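Local coordinates for protein lipase (Rhizopus chinensis, PDB 6A0W) that probably hydrolyses the ester bonds of lipids as a secreted fungal lipase of the class 3 family with an alpha/beta-hydrolase fold, at residues H224-V236 / N273-Y287. Residues are numbered along the deposited sequence; the frame is centred on the assembly and turned at random.
With SO4 (sulfate ion), chain C.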
loop_
_atom_site.group_PDB
_atom_site.type_symbol
_atom_site.label_atom_id
_atom_site.label_comp_id
_atom_site.label_asym_id
_atom_site.label_seq_id
_atom_site.Cartn_x
_atom_site.Cartn_y
_atom_site.Cartn_z
ATOM N N HIS A 224 -6.437 3.281 3.158
ATOM C CA HIS A 224 -7.217 2.275 2.444
ATOM C C HIS A 224 -6.337 1.078 2.138
ATOM O O HIS A 224 -5.252 1.233 1.573
ATOM C CB HIS A 224 -7.712 2.865 1.124
ATOM C CG HIS A 224 -8.576 4.060 1.287
ATOM N ND1 HIS A 224 -9.953 3.974 1.323
ATOM C CD2 HIS A 224 -8.272 5.380 1.324
ATOM C CE1 HIS A 224 -10.449 5.192 1.445
ATOM N NE2 HIS A 224 -9.454 6.062 1.416
ATOM N N ARG A 225 -6.740 -0.099 2.617
ATOM C CA ARG A 225 -6.019 -1.325 2.308
ATOM C C ARG A 225 -6.861 -2.214 1.380
ATOM O O ARG A 225 -7.711 -2.978 1.844
ATOM C CB ARG A 225 -5.682 -2.098 3.570
ATOM C CG ARG A 225 -4.796 -1.336 4.545
ATOM C CD ARG A 225 -4.310 -2.215 5.670
ATOM N NE ARG A 225 -5.395 -2.790 6.437
ATOM C CZ ARG A 225 -5.869 -4.023 6.292
ATOM N NH1 ARG A 225 -5.332 -4.850 5.394
ATOM N NH2 ARG A 225 -6.816 -4.458 7.133
ATOM N N THR A 226 -6.538 -2.179 0.098
ATOM C CA THR A 226 -7.140 -3.094 -0.864
ATOM C C THR A 226 -6.395 -4.422 -0.905
ATOM O O THR A 226 -5.166 -4.468 -0.776
ATOM C CB THR A 226 -7.241 -2.468 -2.246
ATOM O OG1 THR A 226 -8.040 -1.288 -2.161
ATOM C CG2 THR A 226 -7.863 -3.481 -3.256
ATOM N N VAL A 227 -7.165 -5.498 -0.787
ATOM C CA VAL A 227 -6.647 -6.842 -0.838
ATOM C C VAL A 227 -7.344 -7.738 -1.844
ATOM O O VAL A 227 -8.562 -7.671 -2.000
ATOM C CB VAL A 227 -6.341 -7.479 0.526
ATOM C CG1 VAL A 227 -6.537 -6.586 1.712
ATOM C CG2 VAL A 227 -6.705 -8.922 0.695
ATOM N N HIS A 228 -6.520 -8.338 -2.698
ATOM C CA HIS A 228 -6.964 -9.123 -3.861
ATOM C C HIS A 228 -7.072 -10.589 -3.531
ATOM O O HIS A 228 -6.070 -11.320 -3.313
ATOM C CB HIS A 228 -6.052 -8.945 -5.059
ATOM C CG HIS A 228 -6.467 -9.756 -6.258
ATOM N ND1 HIS A 228 -5.703 -10.791 -6.755
ATOM C CD2 HIS A 228 -7.534 -9.638 -7.094
ATOM C CE1 HIS A 228 -6.256 -11.243 -7.870
ATOM N NE2 HIS A 228 -7.391 -10.596 -8.072
ATOM N N LYS A 229 -8.335 -11.001 -3.448
ATOM C CA LYS A 229 -8.692 -12.379 -3.174
ATOM C C LYS A 229 -7.832 -13.016 -2.095
ATOM O O LYS A 229 -7.964 -12.654 -0.920
ATOM C CB LYS A 229 -8.652 -13.168 -4.481
ATOM C CG LYS A 229 -9.636 -12.667 -5.522
ATOM C CD LYS A 229 -9.618 -13.474 -6.808
ATOM C CE LYS A 229 -10.333 -12.704 -7.883
ATOM N NZ LYS A 229 -10.403 -13.454 -9.143
ATOM N N ARG A 230 -6.997 -13.993 -2.470
ATOM C CA ARG A 230 -6.256 -14.800 -1.502
ATOM C C ARG A 230 -4.785 -14.342 -1.323
ATOM O O ARG A 230 -3.965 -15.092 -0.795
ATOM C CB ARG A 230 -6.227 -16.278 -1.943
ATOM C CG ARG A 230 -7.577 -16.967 -1.998
ATOM C CD ARG A 230 -7.466 -18.365 -2.604
ATOM N NE ARG A 230 -8.771 -19.004 -2.789
ATOM C CZ ARG A 230 -9.463 -19.571 -1.803
ATOM N NH1 ARG A 230 -9.021 -19.539 -0.558
ATOM N NH2 ARG A 230 -10.625 -20.153 -2.062
ATOM N N ASP A 231 -4.461 -13.137 -1.769
ATOM C CA ASP A 231 -3.093 -12.574 -1.645
ATOM C C ASP A 231 -2.535 -12.803 -0.264
ATOM O O ASP A 231 -3.134 -12.402 0.743
ATOM C CB ASP A 231 -3.154 -11.073 -2.000
ATOM C CG ASP A 231 -1.823 -10.364 -1.874
ATOM O OD1 ASP A 231 -0.827 -11.057 -1.594
ATOM O OD2 ASP A 231 -1.783 -9.130 -2.148
ATOM N N ILE A 232 -1.412 -13.520 -0.192
ATOM C CA ILE A 232 -0.769 -13.797 1.101
ATOM C C ILE A 232 -0.261 -12.559 1.839
ATOM O O ILE A 232 -0.175 -12.538 3.069
ATOM C CB ILE A 232 0.379 -14.792 0.948
ATOM C CG1 ILE A 232 0.828 -15.308 2.297
ATOM C CG2 ILE A 232 1.537 -14.232 0.134
ATOM C CD1 ILE A 232 1.733 -16.501 2.158
ATOM N N VAL A 233 0.122 -11.536 1.101
ATOM C CA VAL A 233 0.996 -10.537 1.707
ATOM C C VAL A 233 0.324 -9.743 2.860
ATOM O O VAL A 233 0.995 -9.348 3.846
ATOM C CB VAL A 233 1.644 -9.593 0.647
ATOM C CG1 VAL A 233 2.544 -8.579 1.351
ATOM C CG2 VAL A 233 2.526 -10.386 -0.310
ATOM N N PRO A 234 -0.987 -9.469 2.734
ATOM C CA PRO A 234 -1.629 -8.755 3.835
ATOM C C PRO A 234 -1.787 -9.568 5.106
ATOM O O PRO A 234 -2.354 -9.076 6.099
ATOM C CB PRO A 234 -3.001 -8.367 3.252
ATOM C CG PRO A 234 -2.706 -8.182 1.784
ATOM C CD PRO A 234 -1.692 -9.237 1.445
ATOM N N HIS A 235 -1.379 -10.823 5.032
ATOM C CA HIS A 235 -1.458 -11.718 6.160
ATOM C C HIS A 235 -0.096 -12.000 6.773
ATOM O O HIS A 235 0.015 -12.914 7.586
ATOM C CB HIS A 235 -2.134 -13.038 5.737
ATOM C CG HIS A 235 -3.478 -12.825 5.121
ATOM N ND1 HIS A 235 -4.554 -12.391 5.868
ATOM C CD2 HIS A 235 -3.847 -12.709 3.822
ATOM C CE1 HIS A 235 -5.569 -12.138 5.050
ATOM N NE2 HIS A 235 -5.164 -12.297 3.803
ATOM N N VAL A 236 0.919 -11.220 6.407
ATOM C CA VAL A 236 2.213 -11.305 7.083
ATOM C C VAL A 236 2.656 -9.876 7.409
ATOM O O VAL A 236 2.275 -8.934 6.714
ATOM C CB VAL A 236 3.302 -11.987 6.216
ATOM C CG1 VAL A 236 2.871 -13.353 5.746
ATOM C CG2 VAL A 236 3.647 -11.124 5.023
ATOM N N ASN A 273 -9.183 -12.031 5.839
ATOM C CA ASN A 273 -8.749 -12.956 6.887
ATOM C C ASN A 273 -9.618 -14.208 6.935
ATOM O O ASN A 273 -9.189 -15.222 7.480
ATOM C CB ASN A 273 -8.743 -12.296 8.268
ATOM C CG ASN A 273 -7.641 -11.268 8.395
ATOM O OD1 ASN A 273 -6.608 -11.387 7.742
ATOM N ND2 ASN A 273 -7.846 -10.268 9.239
ATOM N N SER A 274 -10.791 -14.142 6.317
ATOM C CA SER A 274 -11.700 -15.305 6.213
ATOM C C SER A 274 -11.194 -16.398 5.276
ATOM O O SER A 274 -11.705 -17.489 5.370
ATOM C CB SER A 274 -13.120 -14.875 5.770
ATOM O OG SER A 274 -13.179 -14.495 4.415
ATOM N N ILE A 275 -10.229 -16.135 4.382
ATOM C CA ILE A 275 -9.669 -17.201 3.537
ATOM C C ILE A 275 -8.342 -17.836 4.041
ATOM O O ILE A 275 -7.833 -18.793 3.458
ATOM C CB ILE A 275 -9.560 -16.805 2.043
ATOM C CG1 ILE A 275 -8.686 -15.557 1.801
ATOM C CG2 ILE A 275 -10.942 -16.575 1.450
ATOM C CD1 ILE A 275 -7.205 -15.816 1.913
ATOM N N VAL A 276 -7.832 -17.371 5.166
ATOM C CA VAL A 276 -6.602 -17.880 5.746
ATOM C C VAL A 276 -6.861 -19.311 6.219
ATOM O O VAL A 276 -7.902 -19.536 6.774
ATOM C CB VAL A 276 -6.216 -16.969 6.918
ATOM C CG1 VAL A 276 -5.247 -17.617 7.889
ATOM C CG2 VAL A 276 -5.630 -15.660 6.400
ATOM N N PRO A 277 -6.012 -20.294 5.916
ATOM C CA PRO A 277 -4.609 -20.104 5.477
ATOM C C PRO A 277 -4.390 -20.465 4.017
ATOM O O PRO A 277 -3.264 -20.686 3.556
ATOM C CB PRO A 277 -3.837 -21.068 6.386
ATOM C CG PRO A 277 -4.816 -22.198 6.610
ATOM C CD PRO A 277 -6.177 -21.520 6.725
ATOM N N PHE A 278 -5.471 -20.451 3.264
ATOM C CA PHE A 278 -5.413 -20.800 1.868
ATOM C C PHE A 278 -5.138 -19.546 1.066
ATOM O O PHE A 278 -6.021 -19.009 0.392
ATOM C CB PHE A 278 -6.728 -21.478 1.433
ATOM C CG PHE A 278 -7.050 -22.722 2.218
ATOM C CD1 PHE A 278 -6.354 -23.897 1.984
ATOM C CD2 PHE A 278 -8.008 -22.707 3.209
ATOM C CE1 PHE A 278 -6.634 -25.043 2.692
ATOM C CE2 PHE A 278 -8.276 -23.847 3.938
ATOM C CZ PHE A 278 -7.594 -25.016 3.676
ATOM N N THR A 279 -3.872 -19.135 1.079
ATOM C CA THR A 279 -3.418 -17.900 0.440
ATOM C C THR A 279 -2.507 -18.216 -0.738
ATOM O O THR A 279 -2.261 -19.379 -1.042
ATOM C CB THR A 279 -2.622 -17.067 1.464
ATOM O OG1 THR A 279 -1.661 -17.917 2.101
ATOM C CG2 THR A 279 -3.561 -16.510 2.538
ATOM N N SER A 280 -2.043 -17.187 -1.444
ATOM C CA SER A 280 -1.129 -17.399 -2.556
ATOM C C SER A 280 -0.320 -16.134 -2.819
ATOM O O SER A 280 -0.823 -15.027 -2.664
ATOM C CB SER A 280 -1.891 -17.789 -3.812
ATOM O OG SER A 280 -2.357 -16.677 -4.547
ATOM N N ILE A 281 0.884 -16.305 -3.348
ATOM C CA ILE A 281 1.678 -15.168 -3.812
ATOM C C ILE A 281 1.166 -14.769 -5.176
ATOM O O ILE A 281 1.193 -13.591 -5.555
ATOM C CB ILE A 281 3.213 -15.480 -3.782
ATOM C CG1 ILE A 281 4.021 -14.237 -4.094
ATOM C CG2 ILE A 281 3.584 -16.560 -4.767
ATOM C CD1 ILE A 281 4.159 -13.386 -2.848
ATOM N N ALA A 282 0.601 -15.715 -5.910
ATOM C CA ALA A 282 0.134 -15.381 -7.267
ATOM C C ALA A 282 -0.936 -14.286 -7.169
ATOM O O ALA A 282 -1.020 -13.420 -8.026
ATOM C CB ALA A 282 -0.464 -16.619 -7.968
ATOM N N ASP A 283 -1.813 -14.368 -6.168
ATOM C CA ASP A 283 -2.868 -13.361 -6.038
ATOM C C ASP A 283 -2.337 -11.950 -5.712
ATOM O O ASP A 283 -3.092 -10.991 -5.849
ATOM C CB ASP A 283 -3.943 -13.814 -5.027
ATOM C CG ASP A 283 -5.023 -14.699 -5.680
ATOM O OD1 ASP A 283 -5.059 -14.774 -6.916
ATOM O OD2 ASP A 283 -5.922 -15.177 -4.988
ATOM N N HIS A 284 -1.060 -11.826 -5.307
ATOM C CA HIS A 284 -0.441 -10.513 -5.001
ATOM C C HIS A 284 -0.217 -9.680 -6.247
ATOM O O HIS A 284 -0.059 -8.442 -6.165
ATOM C CB HIS A 284 0.889 -10.756 -4.293
ATOM C CG HIS A 284 1.565 -9.531 -3.756
ATOM N ND1 HIS A 284 0.985 -8.709 -2.814
ATOM C CD2 HIS A 284 2.864 -9.129 -3.843
ATOM C CE1 HIS A 284 1.895 -7.871 -2.338
ATOM N NE2 HIS A 284 3.042 -8.090 -2.959
ATOM N N LEU A 285 -0.249 -10.345 -7.413
ATOM C CA LEU A 285 0.315 -9.789 -8.646
ATOM C C LEU A 285 -0.640 -9.073 -9.564
ATOM O O LEU A 285 -0.200 -8.439 -10.533
ATOM C CB LEU A 285 1.090 -10.860 -9.425
ATOM C CG LEU A 285 2.166 -11.632 -8.641
ATOM C CD1 LEU A 285 2.926 -12.581 -9.577
ATOM C CD2 LEU A 285 3.148 -10.701 -7.918
ATOM N N THR A 286 -1.935 -9.123 -9.241
ATOM C CA THR A 286 -2.965 -8.488 -10.059
ATOM C C THR A 286 -4.037 -7.881 -9.157
ATOM O O THR A 286 -4.507 -8.530 -8.223
ATOM C CB THR A 286 -3.635 -9.533 -10.999
ATOM O OG1 THR A 286 -2.615 -10.338 -11.600
ATOM C CG2 THR A 286 -4.410 -8.825 -12.121
ATOM N N TYR A 287 -4.303 -6.598 -9.355
ATOM C CA TYR A 287 -5.320 -5.872 -8.613
ATOM C C TYR A 287 -6.148 -5.130 -9.653
ATOM O O TYR A 287 -5.623 -4.288 -10.395
ATOM C CB TYR A 287 -4.678 -4.869 -7.610
ATOM C CG TYR A 287 -4.374 -5.530 -6.267
ATOM C CD1 TYR A 287 -3.282 -6.364 -6.114
ATOM C CD2 TYR A 287 -5.148 -5.281 -5.145
ATOM C CE1 TYR A 287 -3.019 -6.988 -4.904
ATOM C CE2 TYR A 287 -4.902 -5.913 -3.917
ATOM C CZ TYR A 287 -3.833 -6.745 -3.791
ATOM O OH TYR A 287 -3.654 -7.477 -2.637
HETATM S S SO4 C . -8.872 -8.883 -10.496
HETATM O O1 SO4 C . -7.577 -8.758 -11.160
HETATM O O2 SO4 C . -9.087 -10.310 -10.177
HETATM O O3 SO4 C . -9.938 -8.398 -11.389
HETATM O O4 SO4 C . -8.852 -8.060 -9.262
HETATM O O HOH W 1 -5.051 -9.297 7.220
#
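Asp231 OD2 accepts two bonds at the centre of this contact, where the loop after strand 224-228 meets the chain around His284. Tyr287 OH meets the anti lone pair of Asp231 OD2 at 2.5 Å, and His284 ND1 its syn side at 2.9 Å, nearly straight (169°) and in its own ring plane. The other oxygen, OD1, takes the backbone N of Val233 in an Asx turn, which helps fix the carboxylate's rotation. Packing here is tight: Val233 CG2 sits over the centre of the His284 ring, 3.3 Å from its centroid, while His228 CB covers one face of Tyr287, whose hydroxyl oxygen accepts the N-H of His228. With CG anti to the backbone N (chi1 179°), the His228 imidazole turns ND1 to Asp283 O and NE2 to a sulfate, probably from the crystallisation liquor. Ser280 N bonds to Arg230 O and Ile232 N to Ser280 O, pairing the backbones around Asp231. Arg230 N bonds to Asp283 OD2; its extended chain brings NH1 to Phe278 O at 3.2 Å, and NH2 to Pro17 O. Towards the surface the fit loosens: Lys229 leads away to a salt bridge with Glu254, and a water lies within bonding distance of Pro234 O and Asn273 OD1. His284 NE2 bonds to Ser172 OG on the probable nucleophile elbow, a geometry consistent with a lipase catalytic triad, in which Tyr287 and the Val233 amide would hold Asp231 in place behind His284.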